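Side-chain contacts in fructosyl amine: oxygen oxidoreductase (Aspergillus fumigatus, PDB 3DJE), which oxidatively deglycates fructosyl amino acids (Amadori products) with a bound FAD cofactor, as a member of the MSOX/MTOX family of flavoprotein oxidases: residues I305-E308 against A309-R312; P322-A325 against D326-F329; R126-Q129 against F130-A134; N70-L73 against A74-F78. All coordinates share one frame; numbering follows the deposited sequence.

Contact 1 (I305-E308 against A309-R312)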
loop_
_atom_site.group_PDB
_atom_site.type_symbol
_atom_site.label_atom_id
_atom_site.label_comp_id
_atom_site.label_asym_id
_atom_site.label_seq_id
_atom_site.Cartn_x
_atom_site.Cartn_y
_atom_site.Cartn_z
ATOM N N ILE A 305 12.462 -0.065 13.009
ATOM C CA ILE A 305 13.052 0.208 11.704
ATOM C C ILE A 305 14.582 0.158 11.815
ATOM O O ILE A 305 15.102 0.318 12.915
ATOM C CB ILE A 305 12.581 1.560 11.119
ATOM C CG1 ILE A 305 12.953 2.735 12.035
ATOM C CG2 ILE A 305 11.060 1.526 10.873
ATOM C CD1 ILE A 305 12.764 4.087 11.380
ATOM N N PRO A 306 15.284 -0.069 10.688
ATOM C CA PRO A 306 16.760 0.002 10.715
ATOM C C PRO A 306 17.246 1.359 11.206
ATOM O O PRO A 306 16.613 2.379 10.925
ATOM C CB PRO A 306 17.141 -0.184 9.242
ATOM C CG PRO A 306 15.998 -0.984 8.660
ATOM C CD PRO A 306 14.789 -0.407 9.341
ATOM N N LYS A 307 18.375 1.383 11.918
ATOM C CA LYS A 307 18.922 2.649 12.393
ATOM C C LYS A 307 19.213 3.624 11.252
ATOM O O LYS A 307 19.027 4.827 11.414
ATOM C CB LYS A 307 20.157 2.419 13.273
ATOM C CG LYS A 307 19.813 1.869 14.657
ATOM C CD LYS A 307 19.610 2.973 15.691
ATOM C CE LYS A 307 20.934 3.362 16.353
ATOM N NZ LYS A 307 20.760 4.337 17.475
ATOM N N GLU A 308 19.640 3.108 10.099
ATOM C CA GLU A 308 19.898 3.962 8.940
ATOM C C GLU A 308 18.613 4.675 8.491
ATOM O O GLU A 308 18.661 5.837 8.054
ATOM C CB GLU A 308 20.545 3.179 7.796
ATOM C CG GLU A 308 19.707 2.032 7.259
ATOM C CD GLU A 308 20.167 1.537 5.904
ATOM O OE1 GLU A 308 20.954 2.254 5.223
ATOM O OE2 GLU A 308 19.734 0.429 5.521
ATOM N N ALA A 309 17.476 3.985 8.636
ATOM C CA ALA A 309 16.164 4.574 8.324
ATOM C C ALA A 309 15.800 5.685 9.298
ATOM O O ALA A 309 15.322 6.746 8.888
ATOM C CB ALA A 309 15.072 3.494 8.277
ATOM N N GLU A 310 16.039 5.457 10.589
ATOM C CA GLU A 310 15.914 6.523 11.575
ATOM C C GLU A 310 16.737 7.757 11.190
ATOM O O GLU A 310 16.253 8.879 11.291
ATOM C CB GLU A 310 16.333 6.053 12.962
ATOM C CG GLU A 310 16.419 7.188 13.974
ATOM C CD GLU A 310 16.671 6.701 15.395
ATOM O OE1 GLU A 310 17.248 5.604 15.559
ATOM O OE2 GLU A 310 16.299 7.417 16.350
ATOM N N THR A 311 17.983 7.548 10.769
ATOM C CA THR A 311 18.846 8.669 10.364
ATOM C C THR A 311 18.221 9.453 9.203
ATOM O O THR A 311 18.208 10.686 9.212
ATOM C CB THR A 311 20.264 8.160 10.016
ATOM O OG1 THR A 311 20.788 7.503 11.171
ATOM C CG2 THR A 311 21.195 9.305 9.633
ATOM N N ARG A 312 17.655 8.734 8.233
ATOM C CA ARG A 312 17.001 9.380 7.098
ATOM C C ARG A 312 15.754 10.154 7.517
ATOM O O ARG A 312 15.514 11.244 7.016
ATOM C CB ARG A 312 16.657 8.374 6.002
ATOM C CG ARG A 312 17.867 7.737 5.338
ATOM C CD ARG A 312 17.448 6.893 4.147
ATOM N NE ARG A 312 16.603 5.756 4.546
ATOM C CZ ARG A 312 17.027 4.501 4.681
ATOM N NH1 ARG A 312 18.297 4.173 4.454
ATOM N NH2 ARG A 312 16.172 3.565 5.048
HETATM O O HOH W 1 17.911 4.323 18.191
#
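E308 and R312 form an i to i+4 salt bridge in the first turn of helix 307-320. E308 OE1 lies 3.4 Å from R312 NH1. The two side chains run alongside each other, with carboxylate and guanidinium planes 60° apart, so the pair is not a flat two-bonded one. Both groups have partners beyond the helix. Y284 OH binds E308 OE2 and R312 NH2, and D279 forms a salt bridge with R312 NE. These bonds tie the helix start to strand 274-289.

P306 holds the N-cap position. E310 N donates to P306 O at 3.1 Å, in the carbonyl plane and nearly straight at 162°. The amide of A309 reaches the same oxygen more weakly. T311 N bonds to K307 O at 3.0 Å, and R312 N bonds to E308 O.

K307 and E310 also lie side by side. A water bridges them, accepting from K307 NZ and donating to E310 OE1 at 3.0 Å. E310 OE2 pairs with R314 further along the helix.

The apolar side of the turn faces strand 232-242, where I305, P306 and A309 all touch T237. I305 CG1 sits between its backbone N and carbonyl carbon (chi1 60°). The extended end carries I305 CD1 over the helix start, 3.9 Å from A309 CB and 3.6 Å from E310 N.

Contact 2 (P322-A325 against D326-F329)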
loop_
_atom_site.group_PDB
_atom_site.type_symbol
_atom_site.label_atom_id
_atom_site.label_comp_id
_atom_site.label_asym_id
_atom_site.label_seq_id
_atom_site.Cartn_x
_atom_site.Cartn_y
_atom_site.Cartn_z
ATOM N N PRO A 322 12.352 21.093 11.890
ATOM C CA PRO A 322 13.569 20.820 12.672
ATOM C C PRO A 322 13.330 20.816 14.186
ATOM O O PRO A 322 14.087 20.166 14.930
ATOM C CB PRO A 322 14.528 21.949 12.251
ATOM C CG PRO A 322 13.659 23.010 11.681
ATOM C CD PRO A 322 12.477 22.308 11.066
ATOM N N GLN A 323 12.275 21.502 14.631
ATOM C CA GLN A 323 11.890 21.503 16.054
ATOM C C GLN A 323 11.504 20.096 16.572
ATOM O O GLN A 323 11.520 19.827 17.783
ATOM C CB GLN A 323 10.783 22.533 16.318
ATOM C CG GLN A 323 9.364 22.153 15.819
ATOM C CD GLN A 323 9.125 22.413 14.336
ATOM O OE1 GLN A 323 10.035 22.782 13.595
ATOM N NE2 GLN A 323 7.885 22.196 13.895
ATOM N N LEU A 324 11.180 19.198 15.640
ATOM C CA LEU A 324 10.774 17.836 15.975
ATOM C C LEU A 324 11.858 16.798 15.714
ATOM O O LEU A 324 11.682 15.624 16.036
ATOM C CB LEU A 324 9.495 17.452 15.201
ATOM C CG LEU A 324 8.236 18.288 15.455
ATOM C CD1 LEU A 324 7.029 17.688 14.718
ATOM C CD2 LEU A 324 7.952 18.376 16.964
ATOM N N ALA A 325 12.986 17.229 15.147
ATOM C CA ALA A 325 13.960 16.295 14.568
ATOM C C ALA A 325 14.654 15.378 15.576
ATOM O O ALA A 325 15.170 14.319 15.207
ATOM C CB ALA A 325 14.979 17.037 13.710
ATOM N N ASP A 326 14.650 15.784 16.844
ATOM C CA ASP A 326 15.316 15.028 17.899
ATOM C C ASP A 326 14.338 14.348 18.855
ATOM O O ASP A 326 14.754 13.702 19.815
ATOM C CB ASP A 326 16.278 15.933 18.679
ATOM C CG ASP A 326 17.467 16.389 17.840
ATOM O OD1 ASP A 326 17.983 15.585 17.024
ATOM O OD2 ASP A 326 17.887 17.558 17.996
ATOM N N ARG A 327 13.040 14.486 18.581
ATOM C CA ARG A 327 12.008 13.840 19.391
ATOM C C ARG A 327 12.097 12.313 19.318
ATOM O O ARG A 327 12.325 11.748 18.241
ATOM C CB ARG A 327 10.611 14.283 18.942
ATOM C CG ARG A 327 10.336 15.768 19.052
ATOM C CD ARG A 327 10.062 16.217 20.470
ATOM N NE ARG A 327 9.617 17.613 20.473
ATOM C CZ ARG A 327 8.348 18.012 20.469
ATOM N NH1 ARG A 327 7.357 17.130 20.480
ATOM N NH2 ARG A 327 8.068 19.307 20.460
ATOM N N PRO A 328 11.909 11.634 20.466
ATOM C CA PRO A 328 11.861 10.178 20.408
ATOM C C PRO A 328 10.656 9.717 19.597
ATOM O O PRO A 328 9.613 10.385 19.605
ATOM C CB PRO A 328 11.679 9.773 21.876
ATOM C CG PRO A 328 11.069 10.959 22.530
ATOM C CD PRO A 328 11.729 12.134 21.842
ATOM N N PHE A 329 10.812 8.602 18.893
ATOM C CA PHE A 329 9.683 7.978 18.185
ATOM C C PHE A 329 8.759 7.274 19.172
ATOM O O PHE A 329 9.228 6.642 20.124
ATOM C CB PHE A 329 10.176 6.966 17.157
ATOM C CG PHE A 329 11.113 7.532 16.125
ATOM C CD1 PHE A 329 11.003 8.855 15.691
ATOM C CD2 PHE A 329 12.085 6.718 15.548
ATOM C CE1 PHE A 329 11.866 9.365 14.720
ATOM C CE2 PHE A 329 12.947 7.214 14.568
ATOM C CZ PHE A 329 12.843 8.538 14.155
HETATM O O HOH W 2 13.446 17.794 18.414
HETATM O O HOH W 3 10.132 21.284 19.823
#
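R327 folds back over L324 because its chain bends at chi2 (-77°), after CG has gone anti to the carbonyl carbon. L324 keeps CG in the same place relative to its own backbone (chi1 -61°). L324 CD1 continues the extended chain, and the other methyl, CD2, branches toward the flat face of the guanidinium. The two residues close a type I beta turn, L324 to R327, in the loop between helix 307-320 and strand 331-339.

The turn is fastened by R327 N to L324 O at 3.1 Å. The N-H points well at the oxygen, but the donor stands 57° out of the carbonyl plane and is not on a lone pair. The side chains cross obliquely. L324 CD2 lies over the centre of the guanidinium, 3.5 Å from R327 CZ. The methyl thus covers one flat face, and the N-H groups at the rim remain directed outward in the plane.

One of these in-plane directions is taken by a water that accepts from R327 NH2. The water donates in turn to Q323 O at 2.9 Å. R327 NH2 also makes a salt bridge to E247, which would help to offset the nearby charge of K244.

The loop is tied back to helix 307-320 as well. R314 NH2 of that helix donates to A325 O and R327 O, and A325 packs on L317. A second water accepts from D326 N at 2.8 Å and donates to Q323 O, giving this one carbonyl oxygen two water donors.

Contact 3 (R126-Q129 against F130-A134)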
loop_
_atom_site.group_PDB
_atom_site.type_symbol
_atom_site.label_atom_id
_atom_site.label_comp_id
_atom_site.label_asym_id
_atom_site.label_seq_id
_atom_site.Cartn_x
_atom_site.Cartn_y
_atom_site.Cartn_z
ATOM N N ARG A 126 10.806 28.425 -3.719
ATOM C CA ARG A 126 11.521 29.153 -2.657
ATOM C C ARG A 126 11.133 28.623 -1.281
ATOM O O ARG A 126 9.956 28.338 -1.056
ATOM C CB ARG A 126 11.193 30.653 -2.716
ATOM C CG ARG A 126 11.552 31.345 -4.024
ATOM C CD ARG A 126 11.286 32.846 -3.961
ATOM N NE ARG A 126 9.923 33.186 -3.536
ATOM C CZ ARG A 126 8.851 33.186 -4.329
ATOM N NH1 ARG A 126 8.948 32.852 -5.615
ATOM N NH2 ARG A 126 7.670 33.517 -3.828
ATOM N N PRO A 127 12.111 28.500 -0.355
ATOM C CA PRO A 127 11.826 28.009 1.010
ATOM C C PRO A 127 10.620 28.668 1.697
ATOM O O PRO A 127 9.802 27.961 2.290
ATOM C CB PRO A 127 13.135 28.272 1.767
ATOM C CG PRO A 127 14.186 28.177 0.706
ATOM C CD PRO A 127 13.550 28.771 -0.543
ATOM N N GLU A 128 10.488 29.994 1.601
ATOM C CA GLU A 128 9.351 30.699 2.218
ATOM C C GLU A 128 7.986 30.191 1.728
ATOM O O GLU A 128 7.002 30.218 2.471
ATOM C CB GLU A 128 9.458 32.218 2.012
ATOM C CG GLU A 128 9.340 32.652 0.551
ATOM C CD GLU A 128 9.409 34.161 0.356
ATOM O OE1 GLU A 128 9.215 34.912 1.342
ATOM O OE2 GLU A 128 9.656 34.592 -0.799
ATOM N N GLN A 129 7.931 29.721 0.484
ATOM C CA GLN A 129 6.676 29.226 -0.074
ATOM C C GLN A 129 6.268 27.924 0.610
ATOM O O GLN A 129 5.081 27.675 0.837
ATOM C CB GLN A 129 6.797 28.989 -1.572
ATOM C CG GLN A 129 6.883 30.245 -2.420
ATOM C CD GLN A 129 7.044 29.877 -3.878
ATOM O OE1 GLN A 129 8.070 29.339 -4.276
ATOM N NE2 GLN A 129 6.019 30.135 -4.679
ATOM N N PHE A 130 7.260 27.100 0.923
ATOM C CA PHE A 130 7.017 25.830 1.602
ATOM C C PHE A 130 6.572 26.080 3.032
ATOM O O PHE A 130 5.645 25.438 3.519
ATOM C CB PHE A 130 8.268 24.950 1.569
ATOM C CG PHE A 130 8.597 24.427 0.196
ATOM C CD1 PHE A 130 8.051 23.221 -0.256
ATOM C CD2 PHE A 130 9.429 25.142 -0.657
ATOM C CE1 PHE A 130 8.336 22.732 -1.533
ATOM C CE2 PHE A 130 9.730 24.659 -1.937
ATOM C CZ PHE A 130 9.170 23.446 -2.384
ATOM N N ARG A 131 7.222 27.035 3.696
ATOM C CA ARG A 131 6.888 27.335 5.094
ATOM C C ARG A 131 5.455 27.821 5.233
ATOM O O ARG A 131 4.807 27.553 6.245
ATOM C CB ARG A 131 7.836 28.378 5.691
ATOM C CG ARG A 131 9.247 27.896 5.817
ATOM C CD ARG A 131 10.042 28.791 6.745
ATOM N NE ARG A 131 11.454 28.635 6.443
ATOM C CZ ARG A 131 12.162 29.458 5.678
ATOM N NH1 ARG A 131 11.615 30.558 5.164
ATOM N NH2 ARG A 131 13.440 29.189 5.450
ATOM N N LYS A 132 4.968 28.526 4.212
ATOM C CA LYS A 132 3.630 29.114 4.240
ATOM C C LYS A 132 2.520 28.089 4.013
ATOM O O LYS A 132 1.331 28.440 4.028
ATOM C CB LYS A 132 3.525 30.244 3.206
ATOM C CG LYS A 132 4.171 31.564 3.649
ATOM C CD LYS A 132 4.494 32.468 2.459
ATOM C CE LYS A 132 5.253 33.746 2.874
ATOM N NZ LYS A 132 4.346 34.903 3.146
ATOM N N LEU A 133 2.892 26.828 3.795
ATOM C CA LEU A 133 1.880 25.766 3.641
ATOM C C LEU A 133 1.208 25.389 4.968
ATOM O O LEU A 133 0.220 24.643 4.995
ATOM C CB LEU A 133 2.490 24.517 2.986
ATOM C CG LEU A 133 2.953 24.666 1.533
ATOM C CD1 LEU A 133 3.655 23.391 1.068
ATOM C CD2 LEU A 133 1.799 25.036 0.608
ATOM N N ALA A 134 1.773 25.884 6.062
ATOM C CA ALA A 134 1.275 25.608 7.402
ATOM C C ALA A 134 1.405 26.865 8.250
ATOM O O ALA A 134 2.158 27.778 7.886
ATOM C CB ALA A 134 2.062 24.465 8.035
#
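F130 turns the edge of its ring to the start of the short helix 127-131. The carbonyl oxygen of R126 meets it near the ring plane, 3.3 Å from F130 CD2. F130 CG, anti to its own carbonyl carbon (chi1 -70°), directs the ring to L97 and L124 of the neighbouring strands, where it also meets the ring of F143.

R131 runs back along the helix in an extended chain. P127 CB lies over one face of its guanidinium, 3.8 Å from R131 NH2. The polar rim is held by other parts of the chain: R131 NE donates to G141 O and NH2 forms a salt bridge with D142.

K132 lays its aliphatic part against the helix end, with CG 3.3 Å from E128 O. E128 O also accepts K132 N, at 3.2 Å. R131 N donates to P127 O at 3.1 Å.

R126 is the N-cap residue. R126 NE forms a salt bridge and hydrogen bond with E128 OE2 at 3.1 Å, in the guanidinium plane and on the anti lone pair of the carboxylate oxygen. One face of the guanidinium lies against the amide carbon of Q129. Q129 OE1 accepts R126 N at 2.9 Å, in its carbonyl plane, and also T125 N.

The chemistry is therefore split. Q129 OE1 holds the backbone N of the N-cap residue and E128 OE2 its side chain, which would help to fix the helix start, while the ring of F130 packs the helix on strands 96-100 and 122-124.

Contact 4 (N70-L73 against A74-F78)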
loop_
_atom_site.group_PDB
_atom_site.type_symbol
_atom_site.label_atom_id
_atom_site.label_comp_id
_atom_site.label_asym_id
_atom_site.label_seq_id
_atom_site.Cartn_x
_atom_site.Cartn_y
_atom_site.Cartn_z
ATOM N N ASN A 70 -4.637 3.600 -15.792
ATOM C CA ASN A 70 -4.483 4.039 -14.403
ATOM C C ASN A 70 -5.451 5.159 -14.029
ATOM O O ASN A 70 -5.936 5.218 -12.894
ATOM C CB ASN A 70 -3.025 4.365 -14.099
ATOM C CG ASN A 70 -2.231 3.110 -13.782
ATOM O OD1 ASN A 70 -2.216 2.655 -12.633
ATOM N ND2 ASN A 70 -1.623 2.511 -14.801
ATOM N N GLU A 71 -5.773 6.014 -14.996
ATOM C CA GLU A 71 -6.784 7.061 -14.785
ATOM C C GLU A 71 -8.171 6.483 -14.509
ATOM O O GLU A 71 -8.900 6.988 -13.636
ATOM C CB GLU A 71 -6.841 7.998 -15.993
ATOM C CG GLU A 71 -5.690 8.992 -16.032
ATOM C CD GLU A 71 -5.734 9.914 -17.245
ATOM O OE1 GLU A 71 -6.278 9.517 -18.306
ATOM O OE2 GLU A 71 -5.209 11.035 -17.131
ATOM N N ILE A 72 -8.530 5.442 -15.256
ATOM C CA ILE A 72 -9.809 4.758 -15.097
ATOM C C ILE A 72 -9.908 4.180 -13.683
ATOM O O ILE A 72 -10.904 4.393 -12.992
ATOM C CB ILE A 72 -9.995 3.649 -16.150
ATOM C CG1 ILE A 72 -10.148 4.274 -17.539
ATOM C CG2 ILE A 72 -11.212 2.758 -15.820
ATOM C CD1 ILE A 72 -10.157 3.253 -18.681
ATOM N N LEU A 73 -8.848 3.497 -13.253
ATOM C CA LEU A 73 -8.870 2.837 -11.944
ATOM C C LEU A 73 -8.824 3.859 -10.811
ATOM O O LEU A 73 -9.475 3.678 -9.774
ATOM C CB LEU A 73 -7.722 1.828 -11.817
ATOM C CG LEU A 73 -7.751 0.663 -12.815
ATOM C CD1 LEU A 73 -6.630 -0.325 -12.504
ATOM C CD2 LEU A 73 -9.113 -0.051 -12.846
ATOM N N ALA A 74 -8.066 4.938 -11.008
ATOM C CA ALA A 74 -7.980 5.999 -9.998
ATOM C C ALA A 74 -9.304 6.741 -9.858
ATOM O O ALA A 74 -9.706 7.063 -8.744
ATOM C CB ALA A 74 -6.863 6.973 -10.312
ATOM N N GLU A 75 -9.974 7.010 -10.981
ATOM C CA GLU A 75 -11.270 7.699 -10.922
ATOM C C GLU A 75 -12.283 6.874 -10.110
ATOM O O GLU A 75 -13.015 7.432 -9.281
ATOM C CB GLU A 75 -11.783 8.039 -12.323
ATOM C CG GLU A 75 -12.795 9.187 -12.354
ATOM C CD GLU A 75 -14.231 8.721 -12.195
ATOM O OE1 GLU A 75 -14.473 7.489 -12.217
ATOM O OE2 GLU A 75 -15.130 9.590 -12.059
ATOM N N GLU A 76 -12.289 5.555 -10.315
ATOM C CA GLU A 76 -13.188 4.665 -9.566
ATOM C C GLU A 76 -12.893 4.708 -8.073
ATOM O O GLU A 76 -13.820 4.690 -7.243
ATOM C CB GLU A 76 -13.108 3.224 -10.082
ATOM C CG GLU A 76 -13.769 3.041 -11.443
ATOM C CD GLU A 76 -13.442 1.724 -12.139
ATOM O OE1 GLU A 76 -12.438 1.053 -11.779
ATOM O OE2 GLU A 76 -14.189 1.369 -13.083
ATOM N N ALA A 77 -11.608 4.765 -7.726
ATOM C CA ALA A 77 -11.217 4.815 -6.319
ATOM C C ALA A 77 -11.644 6.133 -5.697
ATOM O O ALA A 77 -12.205 6.144 -4.610
ATOM C CB ALA A 77 -9.697 4.612 -6.165
ATOM N N PHE A 78 -11.383 7.241 -6.400
ATOM C CA PHE A 78 -11.753 8.559 -5.887
ATOM C C PHE A 78 -13.249 8.714 -5.732
ATOM O O PHE A 78 -13.716 9.322 -4.757
ATOM C CB PHE A 78 -11.206 9.678 -6.768
ATOM C CG PHE A 78 -9.970 10.322 -6.224
ATOM C CD1 PHE A 78 -8.715 9.936 -6.687
ATOM C CD2 PHE A 78 -10.059 11.323 -5.251
ATOM C CE1 PHE A 78 -7.556 10.542 -6.200
ATOM C CE2 PHE A 78 -8.906 11.954 -4.753
ATOM C CZ PHE A 78 -7.653 11.555 -5.223
HETATM O O HOH W 4 -13.415 5.319 -13.979
#
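L73 and E76 meet one turn apart, with side chains that cross at an angle. L73 CD2 comes 3.7 Å from E76 OE1, a loose touch of methyl on carboxylate. E76 CG is anti to its carbonyl carbon (chi1 -72°). The chain runs back toward the preceding turn, and E76 CG lies 3.5 Å from I72 O.

E76 N donates to I72 O at 3.2 Å. This oxygen also accepts a hydrogen bond from a water, which donates another to E75 OE1 at 3.0 Å. The bend of E75 at chi2 brings its carboxylate to this water. A74 CB packs 3.3 Å from N70 O, which accepts A74 N at 2.9 Å.

N70 OD1 accepts from R365, a residue of the FSA pocket, and N70 ND2 donates to E66 O and E344. E71 forms a salt bridge with R114. I72 touches I389 of helix 387-393. A77 rests on Y369 and S372, its side chain about 5 Å from that of FAD-binding K368.

The regular i to i+4 bonds, each donor tilted 25 to 29° from the carbonyl plane, are those of an ordinary alpha-helix. Here it is helix 64-83, which runs near the FAD and FSA sites.

In the fold
Contacts 1 and 2 are neighbours, joined through helix 307-320. Their centres are about 14 Å apart, and E310 CG packs 3.5 Å from F329 CE2. F329 also forms a cation-pi pair with R314, the partner of E310. Contact 3 lies nearer to contact 2, with about 8 Å between nearest atoms, than to contact 1, at about 16 Å. Contact 4 is across the chain's centre from contact 1, about 34 Å between centres. The ligands lie between these two: the side chain of I305 is about 9 Å from FAD and that of A77 about 8 Å, while the side chains of R312 and N70 are about 11 and 10 Å from FSA. Contacts 2 and 3 lie away from both.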